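Side-chain contact in INRS (Synechocystis sp., PDB 5FMN), which senses nickel as a transcriptional regulator and, as in its metal-sensitive repressor family, probably represses genes by binding their control regions: residues B[70-73]-B[74-78]. Sequence-based numbering, arbitrary orientation.
Sequences VARL and ILDDH
V70 to L73 and I74 to D77 pair residue by residue through four successive i to i+4 backbone hydrogen bonds of one uninterrupted α-helix, from I74 N to V70 O through D77 N to L73 O. The third, D76 N to R72 O at 2.9 Å, joins the two residues whose charged side chains also pair. R72 carries CG anti to its own N (chi1 -176°) and bends at chi2, which swings the guanidinium forward along the helix to D76. There NE and NH2 close side-on upon the single oxygen D76 OD1, in a salt bridge: NE reaches OD1 at 2.9 Å from above the carboxylate plane, whereas NH2 takes its syn lone pair at 3.2 Å. OD1 lies in the guanidinium plane, yet the two flat groups stand 88° apart. V70 and I74 run side by side, CG1 of V70 being 3.9 Å from CD1 of I74. A water donates to D77 OD1 (2.7 Å) and weakly to L73 O. R72 also pairs through NH1 with D104 of the third subunit, so an alanine here would probably leave both carboxylates without their shared cation and weaken this subunit junction. Within the three-helix chain of this CsoR-like protein, helix 53-89 is central: V70 and I74 face helix 26-48, A71 and L75 pack on F106 of helix 92-106, and A71 and I74 also touch V60 and C53 of the second subunit.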
ATOM      1  N   VAL B  70       7.244  -9.441   9.968  1.00 40.73           N
ATOM      2  CA  VAL B  70       7.610 -10.838   9.663  1.00 48.43           C
ATOM      3  C   VAL B  70       8.044 -11.059   8.208  1.00 41.68           C
ATOM      4  O   VAL B  70       9.061 -11.703   7.930  1.00 40.35           O
ATOM      5  CB  VAL B  70       6.444 -11.808   9.965  1.00 53.88           C
ATOM      6  CG1 VAL B  70       6.732 -13.205   9.439  1.00 62.85           C
ATOM      7  CG2 VAL B  70       6.229 -11.908  11.451  1.00 68.86           C
ATOM      8  N   ALA B  71       7.247 -10.558   7.281  1.00 35.82           N
ATOM      9  CA  ALA B  71       7.597 -10.664   5.890  1.00 38.38           C
ATOM     10  C   ALA B  71       8.959 -10.054   5.673  1.00 35.66           C
ATOM     11  O   ALA B  71       9.818 -10.645   5.025  1.00 32.94           O
ATOM     12  CB  ALA B  71       6.547  -9.982   5.022  1.00 43.55           C
ATOM     13  N   ARG B  72       9.160  -8.875   6.247  1.00 36.76           N
ATOM     14  CA  ARG B  72      10.393  -8.141   6.061  1.00 40.13           C
ATOM     15  C   ARG B  72      11.604  -8.934   6.608  1.00 41.07           C
ATOM     16  O   ARG B  72      12.634  -9.001   5.965  1.00 41.44           O
ATOM     17  CB  ARG B  72      10.257  -6.750   6.687  1.00 40.04           C
ATOM     18  CG  ARG B  72      11.423  -5.819   6.490  1.00 43.61           C
ATOM     19  CD  ARG B  72      11.895  -5.709   5.048  1.00 50.93           C
ATOM     20  NE  ARG B  72      13.321  -5.382   5.043  1.00 56.22           N
ATOM     21  CZ  ARG B  72      13.820  -4.158   5.233  1.00 55.65           C
ATOM     22  NH1 ARG B  72      13.019  -3.107   5.337  1.00 49.75           N
ATOM     23  NH2 ARG B  72      15.135  -3.981   5.271  1.00 56.68           N
ATOM     24  N   LEU B  73      11.429  -9.641   7.712  1.00 37.83           N
ATOM     25  CA  LEU B  73      12.505 -10.438   8.260  1.00 44.27           C
ATOM     26  C   LEU B  73      12.863 -11.597   7.361  1.00 41.16           C
ATOM     27  O   LEU B  73      14.024 -11.977   7.249  1.00 43.35           O
ATOM     28  CB  LEU B  73      12.132 -10.995   9.642  1.00 46.85           C
ATOM     29  CG  LEU B  73      12.145  -9.987  10.806  1.00 48.05           C
ATOM     30  CD1 LEU B  73      11.631 -10.672  12.061  1.00 47.67           C
ATOM     31  CD2 LEU B  73      13.535  -9.397  11.047  1.00 53.71           C
ATOM     32  N   ILE B  74      11.858 -12.203   6.762  1.00 41.60           N
ATOM     33  CA  ILE B  74      12.080 -13.364   5.895  1.00 40.13           C
ATOM     34  C   ILE B  74      12.807 -12.949   4.624  1.00 40.96           C
ATOM     35  O   ILE B  74      13.717 -13.644   4.147  1.00 36.34           O
ATOM     36  CB  ILE B  74      10.738 -14.036   5.492  1.00 42.93           C
ATOM     37  CG1 ILE B  74      10.088 -14.689   6.717  1.00 48.24           C
ATOM     38  CG2 ILE B  74      10.967 -15.083   4.406  1.00 38.91           C
ATOM     39  CD1 ILE B  74       8.609 -14.961   6.564  1.00 55.18           C
ATOM     40  N   LEU B  75      12.395 -11.796   4.105  1.00 39.22           N
ATOM     41  CA  LEU B  75      13.055 -11.182   2.987  1.00 41.48           C
ATOM     42  C   LEU B  75      14.511 -10.781   3.244  1.00 39.62           C
ATOM     43  O   LEU B  75      15.367 -10.976   2.381  1.00 38.74           O
ATOM     44  CB  LEU B  75      12.254  -9.972   2.522  1.00 44.41           C
ATOM     45  CG  LEU B  75      12.786  -9.232   1.297  1.00 49.33           C
ATOM     46  CD1 LEU B  75      12.612 -10.101   0.060  1.00 52.23           C
ATOM     47  CD2 LEU B  75      12.077  -7.895   1.131  1.00 55.08           C
ATOM     48  N   ASP B  76      14.782 -10.160   4.381  1.00 40.29           N
ATOM     49  CA  ASP B  76      16.164  -9.810   4.749  1.00 40.98           C
ATOM     50  C   ASP B  76      17.086 -11.020   4.749  1.00 39.92           C
ATOM     51  O   ASP B  76      18.170 -10.953   4.173  1.00 40.28           O
ATOM     52  CB  ASP B  76      16.197  -9.149   6.118  1.00 43.99           C
ATOM     53  CG  ASP B  76      15.739  -7.701   6.074  1.00 48.84           C
ATOM     54  OD1 ASP B  76      15.612  -7.168   4.927  1.00 37.82           O
ATOM     55  OD2 ASP B  76      15.539  -7.113   7.188  1.00 46.21           O
ATOM     56  N   ASP B  77      16.628 -12.138   5.326  1.00 37.95           N
ATOM     57  CA  ASP B  77      17.431 -13.366   5.352  1.00 43.55           C
ATOM     58  C   ASP B  77      17.653 -13.935   3.963  1.00 36.01           C
ATOM     59  O   ASP B  77      18.751 -14.340   3.644  1.00 35.82           O
ATOM     60  CB  ASP B  77      16.817 -14.443   6.280  1.00 41.48           C
ATOM     61  CG  ASP B  77      16.906 -14.066   7.772  1.00 47.87           C
ATOM     62  OD1 ASP B  77      17.790 -13.265   8.145  1.00 56.30           O
ATOM     63  OD2 ASP B  77      16.100 -14.573   8.585  1.00 61.17           O
ATOM     64  N   HIS B  78      16.612 -13.942   3.136  1.00 41.86           N
ATOM     65  CA  HIS B  78      16.739 -14.319   1.731  1.00 43.09           C
ATOM     66  C   HIS B  78      17.782 -13.470   0.969  1.00 40.64           C
ATOM     67  O   HIS B  78      18.690 -14.007   0.332  1.00 40.93           O
ATOM     68  CB  HIS B  78      15.379 -14.223   1.055  1.00 48.25           C
ATOM     69  CG  HIS B  78      15.362 -14.759  -0.346  1.00 49.70           C
ATOM     70  ND1 HIS B  78      15.322 -16.107  -0.632  1.00 56.81           N
ATOM     71  CD2 HIS B  78      15.385 -14.122  -1.542  1.00 49.31           C
ATOM     72  CE1 HIS B  78      15.355 -16.276  -1.942  1.00 60.50           C
ATOM     73  NE2 HIS B  78      15.428 -15.087  -2.514  1.00 54.44           N
TER
HETATM   74  O   HOH W   1      16.564 -11.260   9.400  1.00 50.95           O